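PDB 3OTT: Two-component system sensor histidine kinase from Bacteroides thetaiotaomicron, which probably senses saccharides through an extracellular region that includes beta-propellers and relays the signal by histidine phosphorylation to DNA-binding transcriptional control. Local coordinates for residues L17-V23 and G38-F44; A358-R362 and T401-I405; E482-W486 and K497-R501. All coordinates share one frame; numbering follows the deposited sequence.

Interaction 1: L17-V23 and G38-F44; sequences LGAEASV and GSNKGLF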
loop_
_atom_site.group_PDB
_atom_site.type_symbol
_atom_site.label_atom_id
_atom_site.label_comp_id
_atom_site.label_asym_id
_atom_site.label_seq_id
_atom_site.Cartn_x
_atom_site.Cartn_y
_atom_site.Cartn_z
ATOM N N LEU B 17 4.880 -15.648 -35.584
ATOM C CA LEU B 17 4.732 -14.286 -36.012
ATOM C C LEU B 17 4.716 -14.222 -37.530
ATOM O O LEU B 17 5.290 -15.077 -38.200
ATOM C CB LEU B 17 5.890 -13.433 -35.476
ATOM C CG LEU B 17 6.093 -13.448 -33.964
ATOM C CD1 LEU B 17 7.389 -12.757 -33.607
ATOM C CD2 LEU B 17 4.912 -12.844 -33.214
ATOM N N GLY B 18 4.100 -13.182 -38.079
ATOM C CA GLY B 18 4.139 -12.994 -39.534
ATOM C C GLY B 18 5.442 -12.339 -39.948
ATOM O O GLY B 18 6.389 -12.288 -39.158
ATOM N N ALA B 19 5.482 -11.852 -41.182
ATOM C CA ALA B 19 6.577 -11.047 -41.699
ATOM C C ALA B 19 7.994 -11.667 -41.593
ATOM O O ALA B 19 8.963 -10.921 -41.370
ATOM C CB ALA B 19 6.539 -9.621 -41.033
ATOM N N GLU B 20 8.110 -12.994 -41.744
ATOM C CA GLU B 20 9.376 -13.750 -41.532
ATOM C C GLU B 20 10.141 -13.549 -40.189
ATOM O O GLU B 20 11.288 -14.011 -40.029
ATOM C CB GLU B 20 10.363 -13.622 -42.705
ATOM C CG GLU B 20 11.474 -14.766 -42.701
ATOM C CD GLU B 20 11.252 -15.924 -43.745
ATOM O OE1 GLU B 20 10.511 -15.750 -44.758
ATOM O OE2 GLU B 20 11.854 -17.016 -43.552
ATOM N N ALA B 21 9.505 -12.886 -39.239
ATOM C CA ALA B 21 10.056 -12.811 -37.918
ATOM C C ALA B 21 9.933 -14.232 -37.336
ATOM O O ALA B 21 8.951 -14.907 -37.546
ATOM C CB ALA B 21 9.276 -11.829 -37.117
ATOM N N SER B 22 10.928 -14.726 -36.648
ATOM C CA SER B 22 10.732 -16.007 -35.998
ATOM C C SER B 22 11.424 -16.043 -34.663
ATOM O O SER B 22 11.051 -16.867 -33.840
ATOM C CB SER B 22 11.144 -17.167 -36.891
ATOM O OG SER B 22 12.470 -17.012 -37.346
ATOM N N VAL B 23 12.372 -15.115 -34.441
ATOM C CA VAL B 23 13.090 -14.960 -33.162
ATOM C C VAL B 23 12.480 -13.913 -32.212
ATOM O O VAL B 23 12.418 -12.722 -32.533
ATOM C CB VAL B 23 14.630 -14.650 -33.365
ATOM C CG1 VAL B 23 15.343 -14.654 -32.058
ATOM C CG2 VAL B 23 15.308 -15.686 -34.268
ATOM N N GLY B 38 9.103 -8.154 -28.863
ATOM C CA GLY B 38 10.226 -7.735 -29.681
ATOM C C GLY B 38 10.734 -8.936 -30.473
ATOM O O GLY B 38 10.932 -10.022 -29.928
ATOM N N SER B 39 10.913 -8.788 -31.769
ATOM C CA SER B 39 11.326 -9.913 -32.571
ATOM C C SER B 39 12.552 -9.502 -33.397
ATOM O O SER B 39 12.921 -8.313 -33.377
ATOM C CB SER B 39 10.214 -10.292 -33.536
ATOM O OG SER B 39 10.181 -9.331 -34.601
ATOM N N ASN B 40 13.118 -10.450 -34.160
ATOM C CA ASN B 40 14.296 -10.171 -34.997
ATOM C C ASN B 40 14.038 -9.163 -36.113
ATOM O O ASN B 40 14.977 -8.715 -36.745
ATOM C CB ASN B 40 14.923 -11.479 -35.586
ATOM C CG ASN B 40 13.914 -12.362 -36.413
ATOM O OD1 ASN B 40 12.760 -12.614 -36.014
ATOM N ND2 ASN B 40 14.395 -12.870 -37.551
ATOM N N LYS B 41 12.769 -8.864 -36.392
ATOM C CA LYS B 41 12.345 -7.956 -37.485
ATOM C C LYS B 41 11.623 -6.705 -36.958
ATOM O O LYS B 41 11.276 -5.834 -37.727
ATOM C CB LYS B 41 11.348 -8.662 -38.432
ATOM C CG LYS B 41 11.917 -9.838 -39.291
ATOM C CD LYS B 41 13.033 -9.399 -40.222
ATOM C CE LYS B 41 14.016 -10.530 -40.548
ATOM N NZ LYS B 41 13.585 -11.369 -41.728
ATOM N N GLY B 42 11.340 -6.625 -35.669
ATOM C CA GLY B 42 10.735 -5.423 -35.131
ATOM C C GLY B 42 9.657 -5.758 -34.152
ATOM O O GLY B 42 9.538 -6.904 -33.703
ATOM N N LEU B 43 8.832 -4.778 -33.855
ATOM C CA LEU B 43 7.932 -4.868 -32.723
ATOM C C LEU B 43 6.577 -5.438 -33.165
ATOM O O LEU B 43 6.078 -5.022 -34.197
ATOM C CB LEU B 43 7.773 -3.457 -32.134
ATOM C CG LEU B 43 6.623 -3.262 -31.116
ATOM C CD1 LEU B 43 7.014 -3.952 -29.798
ATOM C CD2 LEU B 43 6.235 -1.795 -30.878
ATOM N N PHE B 44 6.000 -6.383 -32.400
ATOM C CA PHE B 44 4.641 -6.923 -32.614
ATOM C C PHE B 44 3.779 -6.753 -31.338
ATOM O O PHE B 44 4.330 -6.507 -30.225
ATOM C CB PHE B 44 4.631 -8.443 -32.924
ATOM C CG PHE B 44 5.087 -8.820 -34.335
ATOM C CD1 PHE B 44 6.439 -8.881 -34.639
ATOM C CD2 PHE B 44 4.156 -9.189 -35.310
ATOM C CE1 PHE B 44 6.868 -9.246 -35.883
ATOM C CE2 PHE B 44 4.567 -9.570 -36.602
ATOM C CZ PHE B 44 5.940 -9.597 -36.874
#
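Asn-40 turns its side-chain carbonyl onto the backbone of the 17-23 loop, and OD1 accepts two adjacent amides: Ser-22 N at 2.9 Å and Val-23 N at 3.0 Å. The two donors arrive differently. Ser-22 N is tilted only 17° from the carbonyl plane, whereas Val-23 N stands well above it, away from the lone-pair direction. CG lies between backbone N and carbonyl carbon (chi1 56°), a torsion that brings OD1 to both amides, and the side chain crosses that of Val-23 at about a right angle. A weak return bond runs from Asn-40 N to Val-23 O at 2.9 Å, and the same oxygen receives a CA-H...O contact from Ser-39 CA.

Ser-39 opens the type I turn between strands 35-39 and 42-46 and braces it from within. Its OG accepts from Lys-41 N in an ST turn and donates to Gly-42 O at 2.7 Å, an oxygen that also takes Ser-39 N.

Beyond these bonds lies the packing on Phe-44. Leu-17 CB sits over one face of the ring, 4.2 Å from its centroid and offset toward the rim, in a CH-pi contact; its CD1 continues to Ser-39 CB at 3.7 Å. Ala-19 CB meets the ring at its edge, and Ala-21 CB approaches CE1 obliquely at 3.7 Å. Phe-55 meets the same ring from elsewhere in the chain. Lys-41 CG packs on Ala-21 CA at 3.8 Å.

The loop passing from strand 13-15, in the sheet of 281-303, to strand 24-29 is thus held on hairpin 35-39/42-46 of the sheet it enters, consistent with neighbouring propeller blades. One asparagine oxygen shared by successive amides probably does much to fix the loop after its type I' turn (Gly-18 to Ala-21), while Phe-44 gives Leu-17, Ala-19 and Ala-21 an apolar surface.

Interaction 2: A358-R362 and T401-I405; sequences AIWYR and TRQFI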
loop_
_atom_site.group_PDB
_atom_site.type_symbol
_atom_site.label_atom_id
_atom_site.label_comp_id
_atom_site.label_asym_id
_atom_site.label_seq_id
_atom_site.Cartn_x
_atom_site.Cartn_y
_atom_site.Cartn_z
ATOM N N ALA B 358 -14.315 1.594 -2.938
ATOM C CA ALA B 358 -14.462 0.882 -1.670
ATOM C C ALA B 358 -14.607 1.898 -0.562
ATOM O O ALA B 358 -13.967 2.947 -0.571
ATOM C CB ALA B 358 -13.256 0.021 -1.432
ATOM N N ILE B 359 -15.458 1.595 0.393
ATOM C CA ILE B 359 -15.456 2.358 1.633
ATOM C C ILE B 359 -15.179 1.396 2.794
ATOM O O ILE B 359 -15.806 0.337 2.902
ATOM C CB ILE B 359 -16.794 3.061 1.833
ATOM C CG1 ILE B 359 -17.033 4.031 0.683
ATOM C CG2 ILE B 359 -16.845 3.810 3.158
ATOM C CD1 ILE B 359 -18.469 4.525 0.671
ATOM N N TRP B 360 -14.268 1.781 3.681
ATOM C CA TRP B 360 -13.814 0.873 4.692
ATOM C C TRP B 360 -14.129 1.501 6.040
ATOM O O TRP B 360 -13.475 2.504 6.411
ATOM C CB TRP B 360 -12.312 0.633 4.564
ATOM C CG TRP B 360 -11.810 -0.538 5.393
ATOM C CD1 TRP B 360 -12.383 -1.074 6.517
ATOM C CD2 TRP B 360 -10.632 -1.308 5.125
ATOM N NE1 TRP B 360 -11.636 -2.141 6.957
ATOM C CE2 TRP B 360 -10.562 -2.312 6.109
ATOM C CE3 TRP B 360 -9.629 -1.247 4.119
ATOM C CZ2 TRP B 360 -9.527 -3.244 6.145
ATOM C CZ3 TRP B 360 -8.594 -2.168 4.148
ATOM C CH2 TRP B 360 -8.549 -3.164 5.154
ATOM N N TYR B 361 -15.131 0.915 6.726
ATOM C CA TYR B 361 -15.635 1.395 8.020
ATOM C C TYR B 361 -14.831 0.755 9.141
ATOM O O TYR B 361 -14.688 -0.504 9.197
ATOM C CB TYR B 361 -17.104 1.041 8.214
ATOM C CG TYR B 361 -17.994 1.784 7.282
ATOM C CD1 TYR B 361 -18.273 1.276 5.981
ATOM C CD2 TYR B 361 -18.548 3.019 7.648
ATOM C CE1 TYR B 361 -19.077 2.003 5.065
ATOM C CE2 TYR B 361 -19.384 3.753 6.727
ATOM C CZ TYR B 361 -19.613 3.217 5.435
ATOM O OH TYR B 361 -20.378 3.882 4.521
ATOM N N ARG B 362 -14.226 1.600 9.976
ATOM C CA ARG B 362 -13.569 1.050 11.163
ATOM C C ARG B 362 -13.464 1.993 12.282
ATOM O O ARG B 362 -13.685 3.206 12.098
ATOM C CB ARG B 362 -12.211 0.452 10.893
ATOM C CG ARG B 362 -11.253 1.362 10.447
ATOM C CD ARG B 362 -11.013 1.022 9.006
ATOM N NE ARG B 362 -9.736 0.370 8.729
ATOM C CZ ARG B 362 -8.866 0.893 7.864
ATOM N NH1 ARG B 362 -9.173 2.043 7.257
ATOM N NH2 ARG B 362 -7.718 0.290 7.594
ATOM N N THR B 401 -26.635 8.780 4.064
ATOM C CA THR B 401 -25.482 9.482 4.674
ATOM C C THR B 401 -24.190 8.636 4.626
ATOM O O THR B 401 -23.072 9.138 4.897
ATOM C CB THR B 401 -25.752 9.848 6.147
ATOM O OG1 THR B 401 -25.814 8.656 6.945
ATOM C CG2 THR B 401 -27.062 10.682 6.301
ATOM N N ARG B 402 -24.351 7.355 4.348
ATOM C CA ARG B 402 -23.207 6.464 4.219
ATOM C C ARG B 402 -22.554 6.259 5.583
ATOM O O ARG B 402 -21.369 6.104 5.681
ATOM C CB ARG B 402 -22.249 6.965 3.125
ATOM C CG ARG B 402 -22.824 6.774 1.671
ATOM C CD ARG B 402 -21.971 7.377 0.510
ATOM N NE ARG B 402 -21.650 8.797 0.738
ATOM C CZ ARG B 402 -20.418 9.325 0.782
ATOM N NH1 ARG B 402 -19.337 8.579 0.558
ATOM N NH2 ARG B 402 -20.259 10.626 1.020
ATOM N N GLN B 403 -23.376 6.303 6.627
ATOM C CA GLN B 403 -22.926 6.182 8.000
ATOM C C GLN B 403 -23.779 5.125 8.718
ATOM O O GLN B 403 -24.989 4.938 8.384
ATOM C CB GLN B 403 -22.965 7.531 8.757
ATOM C CG GLN B 403 -22.053 8.662 8.214
ATOM C CD GLN B 403 -20.548 8.331 8.263
ATOM O OE1 GLN B 403 -20.072 7.598 9.139
ATOM N NE2 GLN B 403 -19.812 8.852 7.326
ATOM N N PHE B 404 -23.148 4.414 9.658
ATOM C CA PHE B 404 -23.887 3.550 10.620
ATOM C C PHE B 404 -24.491 4.307 11.784
ATOM O O PHE B 404 -23.952 5.321 12.216
ATOM C CB PHE B 404 -23.011 2.387 11.134
ATOM C CG PHE B 404 -22.780 1.362 10.071
ATOM C CD1 PHE B 404 -23.738 0.350 9.834
ATOM C CD2 PHE B 404 -21.718 1.483 9.220
ATOM C CE1 PHE B 404 -23.561 -0.530 8.817
ATOM C CE2 PHE B 404 -21.543 0.597 8.182
ATOM C CZ PHE B 404 -22.449 -0.398 7.974
ATOM N N ILE B 405 -25.634 3.815 12.255
ATOM C CA ILE B 405 -26.318 4.339 13.439
ATOM C C ILE B 405 -26.189 3.238 14.482
ATOM O O ILE B 405 -26.575 2.095 14.226
ATOM C CB ILE B 405 -27.836 4.593 13.185
ATOM C CG1 ILE B 405 -28.054 5.836 12.350
ATOM C CG2 ILE B 405 -28.617 4.755 14.517
ATOM C CD1 ILE B 405 -28.194 5.576 10.924
#
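Arg-402 meets the 358-362 strand with both its backbone and its side chain. Its carbonyl O accepts a hydrogen bond from Tyr-361 OH at 2.7 Å, lying in the plane of the tyrosine ring at its edge. Seen from the peptide, the hydroxyl stands 54° out of the carbonyl plane and so misses the lone-pair direction. The same hydroxyl is also hydrogen-bonded to Tyr-397 OH, which leaves the phenol held at its tip by two partners. The arginine side chain, bent at chi3, brings NH1 to Ile-359 CD1 at 4.1 Å, with the methyl at the edge of the guanidinium; NH1 also makes a weak hydrogen bond to Tyr-368 OH.

The side chain of Gln-403 starts away from the opposite segment and adds little; its NE2 is hydrogen-bonded to Thr-367 O.

Phe-404 supplies the aromatic half of the contact. Its CG lies anti to the carbonyl carbon, a torsion that swings the ring toward Tyr-361. CE2 then stands over the centre of the tyrosine ring, 3.8 Å from Tyr-361 CG. The two planes are 86° apart and the centroids 5.1 Å, a T-shaped stack in which phenylalanine gives the edge and tyrosine the face. Tyr-368 makes another edge-to-face contact with Tyr-361, and Tyr-397 meets the Phe-404 ring.

Arg-402 and Gln-403 both face Asp-398 in a G1 beta bulge, Arg-402 taking the positive phi (69°) usually left to glycine. The contact joins strand 359-361, at the edge of its four-stranded sheet, to strand 403-410, the fourth strand of the next antiparallel unit, consistent with one propeller blade packing against the next through side chains.

Interaction 3: E482-W486 and K497-R501; sequences EGNVW and KINPR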
loop_
_atom_site.group_PDB
_atom_site.type_symbol
_atom_site.label_atom_id
_atom_site.label_comp_id
_atom_site.label_asym_id
_atom_site.label_seq_id
_atom_site.Cartn_x
_atom_site.Cartn_y
_atom_site.Cartn_z
ATOM N N GLU B 482 -41.387 -23.461 10.311
ATOM C CA GLU B 482 -42.388 -24.089 11.120
ATOM C C GLU B 482 -42.756 -23.178 12.304
ATOM O O GLU B 482 -43.378 -23.627 13.252
ATOM C CB GLU B 482 -41.901 -25.493 11.616
ATOM C CG GLU B 482 -41.659 -26.528 10.510
ATOM C CD GLU B 482 -42.934 -26.811 9.632
ATOM O OE1 GLU B 482 -44.082 -26.808 10.164
ATOM O OE2 GLU B 482 -42.797 -27.034 8.403
ATOM N N GLY B 483 -42.393 -21.903 12.217
ATOM C CA GLY B 483 -42.582 -20.964 13.305
ATOM C C GLY B 483 -41.725 -21.142 14.581
ATOM O O GLY B 483 -42.198 -20.754 15.655
ATOM N N ASN B 484 -40.506 -21.708 14.500
ATOM C CA ASN B 484 -39.608 -21.802 15.678
ATOM C C ASN B 484 -38.315 -21.098 15.485
ATOM O O ASN B 484 -37.927 -20.843 14.373
ATOM C CB ASN B 484 -39.194 -23.256 15.980
ATOM C CG ASN B 484 -40.371 -24.157 16.169
ATOM O OD1 ASN B 484 -41.159 -23.960 17.079
ATOM N ND2 ASN B 484 -40.514 -25.149 15.282
ATOM N N VAL B 485 -37.594 -20.880 16.576
ATOM C CA VAL B 485 -36.280 -20.284 16.522
ATOM C C VAL B 485 -35.288 -21.284 17.116
ATOM O O VAL B 485 -35.449 -21.755 18.258
ATOM C CB VAL B 485 -36.203 -18.924 17.283
ATOM C CG1 VAL B 485 -34.811 -18.359 17.136
ATOM C CG2 VAL B 485 -37.183 -17.927 16.747
ATOM N N TRP B 486 -34.266 -21.601 16.353
ATOM C CA TRP B 486 -33.292 -22.601 16.757
ATOM C C TRP B 486 -32.016 -21.863 17.120
ATOM O O TRP B 486 -31.659 -20.865 16.468
ATOM C CB TRP B 486 -33.023 -23.627 15.642
ATOM C CG TRP B 486 -34.227 -24.467 15.326
ATOM C CD1 TRP B 486 -35.259 -24.142 14.499
ATOM C CD2 TRP B 486 -34.518 -25.747 15.841
ATOM N NE1 TRP B 486 -36.182 -25.130 14.472
ATOM C CE2 TRP B 486 -35.763 -26.141 15.291
ATOM C CE3 TRP B 486 -33.871 -26.596 16.741
ATOM C CZ2 TRP B 486 -36.371 -27.367 15.591
ATOM C CZ3 TRP B 486 -34.470 -27.832 17.050
ATOM C CH2 TRP B 486 -35.708 -28.211 16.471
ATOM N N LYS B 497 -34.536 -25.014 21.089
ATOM C CA LYS B 497 -35.648 -24.702 20.214
ATOM C C LYS B 497 -36.581 -23.804 21.004
ATOM O O LYS B 497 -37.062 -24.198 22.080
ATOM C CB LYS B 497 -36.384 -25.957 19.734
ATOM C CG LYS B 497 -37.666 -25.623 18.902
ATOM C CD LYS B 497 -38.480 -26.819 18.328
ATOM C CE LYS B 497 -39.205 -27.616 19.399
ATOM N NZ LYS B 497 -40.543 -27.128 19.626
ATOM N N ILE B 498 -36.776 -22.585 20.500
ATOM C CA ILE B 498 -37.733 -21.662 21.068
ATOM C C ILE B 498 -39.056 -21.577 20.260
ATOM O O ILE B 498 -39.068 -21.410 19.029
ATOM C CB ILE B 498 -37.165 -20.242 21.138
ATOM C CG1 ILE B 498 -35.895 -20.219 21.940
ATOM C CG2 ILE B 498 -38.206 -19.273 21.776
ATOM C CD1 ILE B 498 -35.236 -18.918 21.896
ATOM N N ASN B 499 -40.159 -21.703 20.959
ATOM C CA ASN B 499 -41.453 -21.426 20.372
ATOM C C ASN B 499 -41.787 -20.019 20.854
ATOM O O ASN B 499 -42.126 -19.827 22.002
ATOM C CB ASN B 499 -42.483 -22.464 20.780
ATOM C CG ASN B 499 -43.873 -22.155 20.259
ATOM O OD1 ASN B 499 -44.257 -20.989 20.138
ATOM N ND2 ASN B 499 -44.654 -23.217 19.973
ATOM N N PRO B 500 -41.628 -19.027 19.980
ATOM C CA PRO B 500 -41.754 -17.630 20.309
ATOM C C PRO B 500 -43.158 -17.236 20.794
ATOM O O PRO B 500 -43.282 -16.226 21.471
ATOM C CB PRO B 500 -41.446 -16.912 18.978
ATOM C CG PRO B 500 -41.644 -17.911 17.944
ATOM C CD PRO B 500 -41.516 -19.266 18.538
ATOM N N ARG B 501 -44.186 -18.029 20.462
ATOM C CA ARG B 501 -45.569 -17.713 20.818
ATOM C C ARG B 501 -45.889 -18.106 22.251
ATOM O O ARG B 501 -46.515 -17.339 22.958
ATOM C CB ARG B 501 -46.551 -18.367 19.829
ATOM C CG ARG B 501 -46.532 -17.693 18.400
ATOM C CD ARG B 501 -47.097 -18.605 17.262
ATOM N NE ARG B 501 -46.732 -20.030 17.404
ATOM C CZ ARG B 501 -45.616 -20.589 16.941
ATOM N NH1 ARG B 501 -44.712 -19.869 16.273
ATOM N NH2 ARG B 501 -45.415 -21.882 17.139
#
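Val-485 and Ile-498 form an antiparallel hydrogen-bonded pair, each backbone N-H meeting the other's carbonyl: Val-485 N to Ile-498 O at 2.9 Å, and Ile-498 N to Val-485 O at 2.7 Å, almost straight at 175°.

Beyond the strand ends, Arg-501 NH1 donates to Gly-483 O at 2.7 Å, on a lone pair and in both the carbonyl and guanidinium planes. Asn-499 OD1 accepts from Arg-501 N in an Asx turn, and also from Thr-502 N. Asp-480 OD2 serves both Asn-484 ND2 and Trp-486 NE1.

Trp-486 and Lys-497 make the neighbouring non-hydrogen-bonded pair. The lysine runs out extended through its first two torsions (chi1 174°), which lays its methylenes along the indole: CB lies over the six-membered ring, 3.9 Å from its centroid, and CD reaches Trp-486 CZ2 at 3.5 Å. Its ammonium has a long, weak ion pair with Glu-546. With an alanine in place of Trp-486, the methylenes would probably lose this flat surface and Asp-480 OD2 one donor.

Val-485 and Ile-498 thus satisfy each other, whereas Trp-486 and Lys-497 turn their backbones outward to strands 474-479 and 504-508; Asp-480 fixes amide and indole, and the guanidinium takes the loop carbonyl.

How the interactions relate
The three contacts follow one another along the chain and nowhere touch; interactions 2 and 3 are closer, with centres about 34 Å apart, while interaction 1 lies across the chain's centre from both. Interactions 1 and 3 are partly buried, but only interaction 3 lies within one sheet, zipping two adjacent strands; interaction 1 sets a loop that links two sheets on a hairpin turn. Interaction 2 is a smaller surface contact between separate sheets. Chemistry follows place: side-chain amide to backbone where an irregular loop meets a turn, regular backbone pairing within the hairpin, and aromatic edges and faces where sheets meet.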